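Local coordinates for protein beta-galactosidase (Bacteroides thetaiotaomicron, PDB 5MUJ) that is a glycoside hydrolase, probably an arabinofuranosidase, that helps a gut bacterium break down the complex plant pectin rhamnogalacturonan II, at residues E39-P44 with A318-P323; G115-N120 with M148-G153. All coordinates share one frame; numbering follows the deposited sequence.

Interaction 1 (E39-P44 with A318-P323); sequences EEVKTP and ADLIIP
Val41 and Thr43 meet Leu320 and Ile321 without an aromatic ring on either side, so the flat groups that matter are the peptide units of Thr43 and Leu320. The carbonyl of Leu320 looks onto the backbone of Thr43 through water. One water accepts the Thr43 N-H, its oxygen 2.9 Å from Thr43 N, and donates to Leu320 O at 2.7 Å. A second lies within hydrogen-bonding distance of both Thr43 O and Leu320 O, though it cannot serve every acceptor near it. No direct hydrogen bond links the two segments; the first water bridges them instead.

The remainder is apolar. The isobutyl fork of Leu320 straddles one methyl of Val41: CG2 of Val41 is 4.0 Å from Leu320 CD2 and 4.1 Å from Leu320 CD1. Val41 CG2 sits between its own backbone N and carbonyl carbon, the side from which Leu320 arrives. Further on, the terminal methyl CD1 of Ile321, set by chi2 of -72°, comes 3.5 Å from the hydroxyl OG1 of Thr43, and both side chains also rest on His346 of strand 343-351. Val41 also touches Met279 and Trp133. At the helix end, Glu39 OE1 takes Lys42 NZ on its syn lone pair at 2.8 Å; this salt bridge spans the point where Lys42 leaves helical geometry, and the ammonium group of Lys42 leads away from 318-323.

Leu320 and Ile321 both face Asn301 of strand 299-306, a classic beta bulge. The contact sits where the N-terminal helix 31-41 hands over to strand 45-51, the outer strand that completes the last four-stranded blade of a five-bladed beta-propeller, and packs against the linker leading into that same blade.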
loop_
_atom_site.group_PDB
_atom_site.type_symbol
_atom_site.label_atom_id
_atom_site.label_comp_id
_atom_site.label_asym_id
_atom_site.label_seq_id
_atom_site.Cartn_x
_atom_site.Cartn_y
_atom_site.Cartn_z
ATOM N N GLU A 39 -19.436 6.302 7.356
ATOM C CA GLU A 39 -19.687 6.262 8.793
ATOM C C GLU A 39 -19.056 5.000 9.374
ATOM O O GLU A 39 -18.511 5.034 10.462
ATOM C CB GLU A 39 -21.178 6.295 9.035
ATOM C CG GLU A 39 -21.861 7.603 8.698
ATOM C CD GLU A 39 -21.245 8.872 9.289
ATOM O OE1 GLU A 39 -20.661 8.850 10.399
ATOM O OE2 GLU A 39 -21.398 9.941 8.664
ATOM N N GLU A 40 -19.105 3.896 8.636
ATOM C CA GLU A 40 -18.496 2.626 9.074
ATOM C C GLU A 40 -16.963 2.662 9.157
ATOM O O GLU A 40 -16.380 2.033 10.040
ATOM C CB GLU A 40 -18.966 1.492 8.142
ATOM C CG GLU A 40 -18.461 0.079 8.450
ATOM C CD GLU A 40 -18.950 -0.497 9.774
ATOM O OE1 GLU A 40 -19.953 0.003 10.331
ATOM O OE2 GLU A 40 -18.325 -1.486 10.215
ATOM N N VAL A 41 -16.302 3.361 8.218
ATOM C CA VAL A 41 -14.820 3.298 8.132
ATOM C C VAL A 41 -14.070 4.490 8.721
ATOM O O VAL A 41 -12.845 4.456 8.827
ATOM C CB VAL A 41 -14.339 3.052 6.680
ATOM C CG1 VAL A 41 -15.060 1.848 6.107
ATOM C CG2 VAL A 41 -14.554 4.290 5.839
ATOM N N LYS A 42 -14.780 5.532 9.142
ATOM C CA LYS A 42 -14.095 6.756 9.540
ATOM C C LYS A 42 -13.300 6.574 10.831
ATOM O O LYS A 42 -13.697 5.791 11.705
ATOM C CB LYS A 42 -15.043 7.952 9.645
ATOM C CG LYS A 42 -16.113 7.795 10.727
ATOM C CD LYS A 42 -17.100 8.955 10.737
ATOM C CE LYS A 42 -17.908 8.995 12.036
ATOM N NZ LYS A 42 -18.808 10.172 12.096
ATOM N N THR A 43 -12.231 7.349 10.928
ATOM C CA THR A 43 -11.310 7.379 12.039
ATOM C C THR A 43 -10.894 8.809 12.370
ATOM O O THR A 43 -9.859 9.288 11.921
ATOM C CB THR A 43 -10.082 6.543 11.728
ATOM O OG1 THR A 43 -9.470 7.029 10.503
ATOM C CG2 THR A 43 -10.466 5.100 11.645
ATOM N N PRO A 44 -11.729 9.528 13.144
ATOM C CA PRO A 44 -11.452 10.923 13.472
ATOM C C PRO A 44 -10.271 11.200 14.419
ATOM O O PRO A 44 -9.778 12.336 14.446
ATOM C CB PRO A 44 -12.759 11.370 14.161
ATOM C CG PRO A 44 -13.798 10.448 13.641
ATOM C CD PRO A 44 -13.090 9.141 13.558
ATOM N N ALA A 318 -15.956 14.317 2.960
ATOM C CA ALA A 318 -14.663 14.645 3.562
ATOM C C ALA A 318 -13.722 13.474 3.418
ATOM O O ALA A 318 -14.111 12.328 3.557
ATOM C CB ALA A 318 -14.827 14.979 5.055
ATOM N N ASP A 319 -12.466 13.796 3.209
ATOM C CA ASP A 319 -11.435 12.773 3.083
ATOM C C ASP A 319 -11.257 12.078 4.444
ATOM O O ASP A 319 -11.427 12.701 5.481
ATOM C CB ASP A 319 -10.162 13.434 2.675
ATOM C CG ASP A 319 -10.210 13.896 1.216
ATOM O OD1 ASP A 319 -10.786 13.156 0.392
ATOM O OD2 ASP A 319 -9.679 14.973 0.933
ATOM N N LEU A 320 -10.832 10.833 4.401
ATOM C CA LEU A 320 -10.709 10.023 5.638
ATOM C C LEU A 320 -9.541 10.453 6.495
ATOM O O LEU A 320 -9.664 10.489 7.742
ATOM C CB LEU A 320 -10.519 8.567 5.262
ATOM C CG LEU A 320 -11.683 7.836 4.606
ATOM C CD1 LEU A 320 -11.351 6.370 4.359
ATOM C CD2 LEU A 320 -12.956 7.960 5.440
ATOM N N ILE A 321 -8.391 10.686 5.887
ATOM C CA ILE A 321 -7.167 11.089 6.574
ATOM C C ILE A 321 -6.569 12.252 5.828
ATOM O O ILE A 321 -6.353 12.148 4.607
ATOM C CB ILE A 321 -6.090 9.965 6.607
ATOM C CG1 ILE A 321 -6.658 8.684 7.201
ATOM C CG2 ILE A 321 -4.832 10.423 7.348
ATOM C CD1 ILE A 321 -6.907 8.702 8.725
ATOM N N ILE A 322 -6.321 13.352 6.518
ATOM C CA ILE A 322 -5.695 14.532 5.946
ATOM C C ILE A 322 -4.627 15.062 6.866
ATOM O O ILE A 322 -4.689 14.797 8.101
ATOM C CB ILE A 322 -6.729 15.662 5.635
ATOM C CG1 ILE A 322 -7.274 16.359 6.905
ATOM C CG2 ILE A 322 -7.877 15.118 4.780
ATOM C CD1 ILE A 322 -8.205 17.520 6.606
ATOM N N PRO A 323 -3.667 15.865 6.361
ATOM C CA PRO A 323 -2.699 16.562 7.225
ATOM C C PRO A 323 -3.404 17.450 8.237
ATOM O O PRO A 323 -4.275 18.236 7.862
ATOM C CB PRO A 323 -1.892 17.429 6.238
ATOM C CG PRO A 323 -1.932 16.636 4.977
ATOM C CD PRO A 323 -3.306 16.015 4.940
HETATM O O HOH W 1 -11.845 9.531 9.045
HETATM O O HOH W 2 -8.917 11.352 10.511
#

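Interaction 2 (G115-N120 with M148-G153); sequences GKWDCN and MTYIGG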
loop_
_atom_site.group_PDB
_atom_site.type_symbol
_atom_site.label_atom_id
_atom_site.label_comp_id
_atom_site.label_asym_id
_atom_site.label_seq_id
_atom_site.Cartn_x
_atom_site.Cartn_y
_atom_site.Cartn_z
ATOM N N GLY A 115 23.419 -9.058 -6.936
ATOM C CA GLY A 115 23.526 -9.895 -8.120
ATOM C C GLY A 115 22.223 -10.226 -8.830
ATOM O O GLY A 115 22.245 -10.977 -9.815
ATOM N N LYS A 116 21.104 -9.658 -8.365
ATOM C CA LYS A 116 19.785 -9.926 -8.919
ATOM C C LYS A 116 19.154 -8.630 -9.448
ATOM O O LYS A 116 19.651 -7.554 -9.200
ATOM C CB LYS A 116 18.907 -10.589 -7.843
ATOM C CG LYS A 116 19.422 -11.956 -7.434
ATOM C CD LYS A 116 19.147 -13.011 -8.487
ATOM C CE LYS A 116 19.879 -14.266 -8.126
ATOM N NZ LYS A 116 19.633 -15.378 -9.032
ATOM N N TRP A 117 18.034 -8.776 -10.164
ATOM C CA TRP A 117 17.315 -7.658 -10.820
ATOM C C TRP A 117 16.803 -6.613 -9.838
ATOM O O TRP A 117 16.603 -5.462 -10.178
ATOM C CB TRP A 117 16.154 -8.187 -11.662
ATOM C CG TRP A 117 15.001 -8.722 -10.895
ATOM C CD1 TRP A 117 14.837 -9.991 -10.407
ATOM C CD2 TRP A 117 13.844 -7.988 -10.494
ATOM N NE1 TRP A 117 13.653 -10.101 -9.754
ATOM C CE2 TRP A 117 13.008 -8.886 -9.788
ATOM C CE3 TRP A 117 13.430 -6.663 -10.665
ATOM C CZ2 TRP A 117 11.781 -8.493 -9.236
ATOM C CZ3 TRP A 117 12.225 -6.280 -10.160
ATOM C CH2 TRP A 117 11.395 -7.201 -9.436
ATOM N N ASP A 118 16.563 -7.067 -8.624
ATOM C CA ASP A 118 16.007 -6.234 -7.568
ATOM C C ASP A 118 17.061 -5.925 -6.498
ATOM O O ASP A 118 16.738 -5.833 -5.322
ATOM C CB ASP A 118 14.788 -6.938 -6.965
ATOM C CG ASP A 118 15.090 -8.347 -6.479
ATOM O OD1 ASP A 118 16.298 -8.755 -6.523
ATOM O OD2 ASP A 118 14.127 -9.047 -6.021
ATOM N N CYS A 119 18.332 -5.794 -6.871
ATOM C CA CYS A 119 19.389 -5.698 -5.858
ATOM C C CYS A 119 19.269 -4.500 -4.920
ATOM O O CYS A 119 19.630 -4.611 -3.754
ATOM C CB CYS A 119 20.758 -5.719 -6.507
ATOM S SG CYS A 119 20.991 -4.366 -7.663
ATOM N N ASN A 120 18.703 -3.391 -5.393
ATOM C CA ASN A 120 18.659 -2.116 -4.638
ATOM C C ASN A 120 17.276 -1.684 -4.114
ATOM O O ASN A 120 17.205 -0.842 -3.215
ATOM C CB ASN A 120 19.277 -0.989 -5.498
ATOM C CG ASN A 120 20.762 -1.171 -5.709
ATOM O OD1 ASN A 120 21.457 -1.697 -4.835
ATOM N ND2 ASN A 120 21.276 -0.712 -6.851
HETATM N N MSE A 148 3.728 -12.828 -1.346
HETATM C CA MSE A 148 3.972 -11.391 -1.257
HETATM C C MSE A 148 4.351 -10.887 -2.621
HETATM O O MSE A 148 5.038 -11.589 -3.361
HETATM C CB MSE A 148 5.135 -11.195 -0.299
HETATM C CG MSE A 148 5.654 -9.776 -0.172
HETATM SE SE MSE A 148 7.289 -9.744 0.901
HETATM C CE MSE A 148 6.277 -8.981 2.380
ATOM N N THR A 149 3.896 -9.701 -2.975
ATOM C CA THR A 149 4.432 -8.993 -4.134
ATOM C C THR A 149 5.217 -7.811 -3.644
ATOM O O THR A 149 5.054 -7.360 -2.534
ATOM C CB THR A 149 3.367 -8.510 -5.126
ATOM O OG1 THR A 149 2.494 -7.580 -4.465
ATOM C CG2 THR A 149 2.603 -9.709 -5.707
ATOM N N TYR A 150 6.060 -7.268 -4.507
ATOM C CA TYR A 150 6.967 -6.191 -4.129
ATOM C C TYR A 150 7.378 -5.232 -5.256
ATOM O O TYR A 150 7.324 -5.569 -6.483
ATOM C CB TYR A 150 8.194 -6.741 -3.383
ATOM C CG TYR A 150 9.135 -7.630 -4.178
ATOM C CD1 TYR A 150 10.238 -7.096 -4.857
ATOM C CD2 TYR A 150 8.975 -9.003 -4.189
ATOM C CE1 TYR A 150 11.133 -7.923 -5.545
ATOM C CE2 TYR A 150 9.861 -9.845 -4.878
ATOM C CZ TYR A 150 10.940 -9.308 -5.544
ATOM O OH TYR A 150 11.800 -10.190 -6.197
ATOM N N ILE A 151 7.735 -4.019 -4.846
ATOM C CA ILE A 151 8.446 -3.031 -5.689
ATOM C C ILE A 151 9.893 -3.517 -5.780
ATOM O O ILE A 151 10.587 -3.614 -4.734
ATOM C CB ILE A 151 8.374 -1.617 -5.057
ATOM C CG1 ILE A 151 6.956 -1.056 -5.164
ATOM C CG2 ILE A 151 9.465 -0.700 -5.596
ATOM C CD1 ILE A 151 6.717 0.217 -4.385
ATOM N N GLY A 152 10.356 -3.838 -6.997
ATOM C CA GLY A 152 11.715 -4.286 -7.205
ATOM C C GLY A 152 12.433 -3.451 -8.242
ATOM O O GLY A 152 11.788 -2.919 -9.142
ATOM N N GLY A 153 13.751 -3.327 -8.128
ATOM C CA GLY A 153 14.513 -2.539 -9.093
ATOM C C GLY A 153 15.989 -2.527 -8.773
ATOM O O GLY A 153 16.406 -2.913 -7.674
#
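The Tyr150 hydroxyl donates a hydrogen bond to Asp118, OH to OD2 at 2.6 Å, nearly along the C-O axis of the acceptor. OD2 approaches the phenol at its edge, near the ring plane, with the carboxylate turned 35° from the ring. Arg122 makes a salt bridge with the same OD2 and a cation-pi contact with Tyr150, while Arg113 pairs with OD1; the buried carboxylate is therefore gripped at both oxygens, which would probably favour its ionised form.

Among backbone interactions, Asn120 N donates to Gly153 O at 3.3 Å, and the CA-H of Asp118 makes a bent contact with that same oxygen, CA to O 3.3 Å. The Asn120 amide group turns to other partners, Glu154 O and Arg88. A type I turn from Lys116 to Cys119 brings the chain round to Gly153 at the end of strand 146-153, the second strand of the four-stranded propeller blade that 121-126 begins.

Aromatic and apolar contacts centre on Trp117. The Trp117 and Tyr150 side chains reach toward each other tip to tip; the six-membered ring and the phenol ring lie 20° from parallel, offset so far that little of one overlies the other, and CZ2 of Trp117 is 3.5 Å from Tyr150 OH. An alanine in place of Trp117 would probably open a gap beside Tyr150 and Gly152 and leave Leu185 O without its indole N-H donor. Asp118 CB sits over the centre of one indole face, 3.7 Å above its plane. Trp117 CZ3 comes within 3.4 Å of Gly152 C, and a beta carbon on Gly152 would collide with Trp117 CH2.

In the fold
From the N terminus, helix 31-41 ends at the first half of interaction 1, after which strand 45-51 joins the last propeller blade. The chain then builds the 59-110 blade and reaches 115-120, where interaction 2 closes a short loop with 148-153, fastening the inter-blade linker to the second strand of the next blade. Two further blades follow before 318-323 returns to the N-terminal segment and closes interaction 1. Interaction 2 is thus nested within the long loop of interaction 1, without crossing. The two lie on opposite sides of the chain's centre, their centres 33 Å apart: one adjoins the ring closure, the other an inter-blade connection.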